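Local coordinates for uncharacterized protein (Parabacteroides distasonis, PDB 4Q34) that is of unknown function but belongs to the alpha/beta hydrolase family and is probably an esterase, at residues I192-P200 with V240-D248. Numbering follows the deposited sequence.
Sequences IKAIASYEP and VPIVIYYGD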
loop_
_atom_site.group_PDB
_atom_site.type_symbol
_atom_site.label_atom_id
_atom_site.label_comp_id
_atom_site.label_asym_id
_atom_site.label_seq_id
_atom_site.Cartn_x
_atom_site.Cartn_y
_atom_site.Cartn_z
ATOM N N ILE A 192 -17.331 -17.204 -0.535
ATOM C CA ILE A 192 -16.361 -17.615 -1.564
ATOM C C ILE A 192 -17.041 -18.556 -2.543
ATOM O O ILE A 192 -17.423 -19.685 -2.212
ATOM C CB ILE A 192 -15.093 -18.257 -0.950
ATOM C CG1 ILE A 192 -14.256 -17.173 -0.297
ATOM C CG2 ILE A 192 -14.269 -18.951 -2.051
ATOM C CD1 ILE A 192 -13.241 -17.695 0.694
ATOM N N LYS A 193 -17.174 -18.106 -3.781
ATOM C CA LYS A 193 -17.842 -18.913 -4.798
ATOM C C LYS A 193 -16.888 -19.922 -5.491
ATOM O O LYS A 193 -17.349 -20.861 -6.112
ATOM C CB LYS A 193 -18.456 -18.005 -5.889
ATOM C CG LYS A 193 -19.621 -17.112 -5.440
ATOM C CD LYS A 193 -20.903 -17.903 -5.282
ATOM C CE LYS A 193 -21.466 -18.374 -6.628
ATOM N NZ LYS A 193 -22.815 -18.969 -6.404
ATOM N N ALA A 194 -15.590 -19.644 -5.422
ATOM C CA ALA A 194 -14.565 -20.375 -6.180
ATOM C C ALA A 194 -13.227 -19.853 -5.761
ATOM O O ALA A 194 -13.094 -18.719 -5.271
ATOM C CB ALA A 194 -14.739 -20.240 -7.697
ATOM N N ILE A 195 -12.222 -20.682 -5.975
ATOM C CA ILE A 195 -10.846 -20.308 -5.646
ATOM C C ILE A 195 -9.954 -20.710 -6.812
ATOM O O ILE A 195 -10.018 -21.871 -7.225
ATOM C CB ILE A 195 -10.316 -21.018 -4.394
ATOM C CG1 ILE A 195 -11.148 -20.698 -3.162
ATOM C CG2 ILE A 195 -8.859 -20.644 -4.155
ATOM C CD1 ILE A 195 -10.848 -21.568 -1.959
ATOM N N ALA A 196 -9.163 -19.751 -7.297
ATOM C CA ALA A 196 -8.066 -20.012 -8.225
ATOM C C ALA A 196 -6.772 -19.700 -7.500
ATOM O O ALA A 196 -6.604 -18.582 -6.985
ATOM C CB ALA A 196 -8.168 -19.142 -9.472
ATOM N N SER A 197 -5.836 -20.631 -7.526
ATOM C CA SER A 197 -4.578 -20.446 -6.829
ATOM C C SER A 197 -3.379 -20.663 -7.730
ATOM O O SER A 197 -3.275 -21.721 -8.407
ATOM C CB SER A 197 -4.501 -21.364 -5.598
ATOM O OG SER A 197 -3.389 -21.029 -4.782
ATOM N N TYR A 198 -2.469 -19.685 -7.714
ATOM C CA TYR A 198 -1.218 -19.778 -8.443
ATOM C C TYR A 198 -0.124 -20.317 -7.516
ATOM O O TYR A 198 0.154 -19.712 -6.457
ATOM C CB TYR A 198 -0.777 -18.422 -9.037
ATOM C CG TYR A 198 -1.698 -18.011 -10.144
ATOM C CD1 TYR A 198 -1.495 -18.445 -11.448
ATOM C CD2 TYR A 198 -2.825 -17.309 -9.856
ATOM C CE1 TYR A 198 -2.399 -18.153 -12.447
ATOM C CE2 TYR A 198 -3.744 -16.987 -10.823
ATOM C CZ TYR A 198 -3.524 -17.406 -12.142
ATOM O OH TYR A 198 -4.436 -17.124 -13.138
ATOM N N GLU A 199 0.433 -21.466 -7.874
ATOM C CA GLU A 199 1.539 -22.069 -7.124
ATOM C C GLU A 199 1.352 -22.026 -5.603
ATOM O O GLU A 199 2.202 -21.511 -4.886
ATOM C CB GLU A 199 2.883 -21.435 -7.494
ATOM C CG GLU A 199 3.172 -21.581 -8.984
ATOM C CD GLU A 199 4.582 -22.003 -9.326
ATOM O OE1 GLU A 199 5.487 -21.871 -8.470
ATOM O OE2 GLU A 199 4.810 -22.450 -10.493
ATOM N N PRO A 200 0.245 -22.594 -5.108
ATOM C CA PRO A 200 0.067 -22.675 -3.667
ATOM C C PRO A 200 1.175 -23.468 -2.979
ATOM O O PRO A 200 1.782 -24.360 -3.546
ATOM C CB PRO A 200 -1.296 -23.379 -3.499
ATOM C CG PRO A 200 -1.502 -24.104 -4.776
ATOM C CD PRO A 200 -0.845 -23.245 -5.826
ATOM N N VAL A 240 -16.969 -25.928 -3.725
ATOM C CA VAL A 240 -16.783 -24.836 -4.696
ATOM C C VAL A 240 -15.765 -25.275 -5.721
ATOM O O VAL A 240 -14.860 -26.086 -5.427
ATOM C CB VAL A 240 -16.278 -23.535 -4.042
ATOM C CG1 VAL A 240 -17.247 -23.078 -2.978
ATOM C CG2 VAL A 240 -14.887 -23.723 -3.449
ATOM N N PRO A 241 -15.878 -24.742 -6.931
ATOM C CA PRO A 241 -14.823 -25.047 -7.892
ATOM C C PRO A 241 -13.475 -24.458 -7.522
ATOM O O PRO A 241 -13.378 -23.314 -7.060
ATOM C CB PRO A 241 -15.301 -24.405 -9.213
ATOM C CG PRO A 241 -16.545 -23.708 -8.911
ATOM C CD PRO A 241 -16.922 -23.846 -7.461
ATOM N N ILE A 242 -12.420 -25.263 -7.701
ATOM C CA ILE A 242 -11.073 -24.835 -7.422
ATOM C C ILE A 242 -10.175 -25.151 -8.620
ATOM O O ILE A 242 -10.295 -26.225 -9.201
ATOM C CB ILE A 242 -10.531 -25.555 -6.176
ATOM C CG1 ILE A 242 -11.372 -25.198 -4.950
ATOM C CG2 ILE A 242 -9.071 -25.224 -5.935
ATOM C CD1 ILE A 242 -11.062 -25.989 -3.695
ATOM N N VAL A 243 -9.349 -24.173 -8.995
ATOM C CA VAL A 243 -8.300 -24.389 -10.010
ATOM C C VAL A 243 -6.943 -23.993 -9.402
ATOM O O VAL A 243 -6.833 -23.042 -8.671
ATOM C CB VAL A 243 -8.616 -23.686 -11.374
ATOM C CG1 VAL A 243 -8.594 -22.160 -11.235
ATOM C CG2 VAL A 243 -7.609 -24.086 -12.450
ATOM N N ILE A 244 -5.914 -24.754 -9.751
ATOM C CA ILE A 244 -4.561 -24.561 -9.261
ATOM C C ILE A 244 -3.634 -24.548 -10.471
ATOM O O ILE A 244 -3.743 -25.447 -11.304
ATOM C CB ILE A 244 -4.195 -25.696 -8.305
ATOM C CG1 ILE A 244 -5.024 -25.566 -7.012
ATOM C CG2 ILE A 244 -2.719 -25.655 -7.938
ATOM C CD1 ILE A 244 -5.118 -26.862 -6.248
ATOM N N TYR A 245 -2.759 -23.528 -10.563
ATOM C CA TYR A 245 -1.799 -23.394 -11.671
ATOM C C TYR A 245 -0.359 -23.487 -11.180
ATOM O O TYR A 245 -0.002 -22.882 -10.168
ATOM C CB TYR A 245 -1.969 -22.063 -12.424
ATOM C CG TYR A 245 -3.330 -21.821 -13.000
ATOM C CD1 TYR A 245 -3.697 -22.348 -14.223
ATOM C CD2 TYR A 245 -4.259 -21.043 -12.317
ATOM C CE1 TYR A 245 -4.967 -22.138 -14.762
ATOM C CE2 TYR A 245 -5.511 -20.793 -12.860
ATOM C CZ TYR A 245 -5.867 -21.361 -14.074
ATOM O OH TYR A 245 -7.122 -21.095 -14.591
ATOM N N TYR A 246 0.471 -24.259 -11.884
ATOM C CA TYR A 246 1.906 -24.277 -11.676
ATOM C C TYR A 246 2.621 -23.970 -12.976
ATOM O O TYR A 246 2.237 -24.450 -14.054
ATOM C CB TYR A 246 2.428 -25.635 -11.098
ATOM C CG TYR A 246 2.124 -25.799 -9.632
ATOM C CD1 TYR A 246 2.991 -25.328 -8.667
ATOM C CD2 TYR A 246 0.947 -26.395 -9.216
ATOM C CE1 TYR A 246 2.676 -25.431 -7.309
ATOM C CE2 TYR A 246 0.625 -26.493 -7.857
ATOM C CZ TYR A 246 1.476 -26.014 -6.929
ATOM O OH TYR A 246 1.149 -26.115 -5.589
ATOM N N GLY A 247 3.699 -23.215 -12.863
ATOM C CA GLY A 247 4.534 -22.887 -14.015
ATOM C C GLY A 247 5.593 -23.933 -14.365
ATOM O O GLY A 247 5.430 -25.135 -14.111
ATOM N N ASP A 248 6.694 -23.428 -14.912
ATOM C CA ASP A 248 7.693 -24.262 -15.616
ATOM C C ASP A 248 8.990 -24.313 -14.836
ATOM O O ASP A 248 9.106 -23.753 -13.750
ATOM C CB ASP A 248 7.906 -23.621 -16.993
ATOM C CG ASP A 248 8.319 -24.608 -18.055
ATOM O OD1 ASP A 248 8.691 -25.754 -17.715
ATOM O OD2 ASP A 248 8.273 -24.203 -19.244
#
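Ile195 and Ser197 exchange backbone hydrogen bonds with Pro241, Val243 and Tyr245, making strands 192-198 and 242-246 parallel neighbours in the central sheet of the alpha/beta hydrolase fold, between strands 170-175 and 283-287. Their axes approach to 4.7 Å at an angle of 8°. Both residues on strand 192-198 give their N-H and take one at their O, and the series continues past the strand end, where Glu199 N donates to Tyr245 O (2.7 Å).

Apolar contacts fall on both faces. Ala196 CB meets Val243 CG1 at 3.5 Å, and beyond them the rings of Tyr198 and Tyr245 run alongside each other, their planes 18° apart but offset so that little of one covers the other; CD2 of Tyr245 sits over the Tyr198 face, 3.4 Å from Tyr198 CE1. Tyr198 also touches Val309 of helix 306-319. On the face carrying Ile195 and Ser197, Ile244 CG2 packs against the ring of Pro200.

Polar side chains tie the C-terminal ends together. With CG anti to the carbonyl carbon (chi1 -76°), Tyr246 lays its ring face against Glu199 CA and donates from OH to Pro200 O (2.8 Å). A phenylalanine here lacks the hydroxyl, which would probably leave Pro200 O without this donor. Glu199 OE1 forms a salt bridge with Arg117 and a hydrogen bond with His298 ND1, while OE2 accepts Gly247 N through its anti lone pair at 2.7 Å.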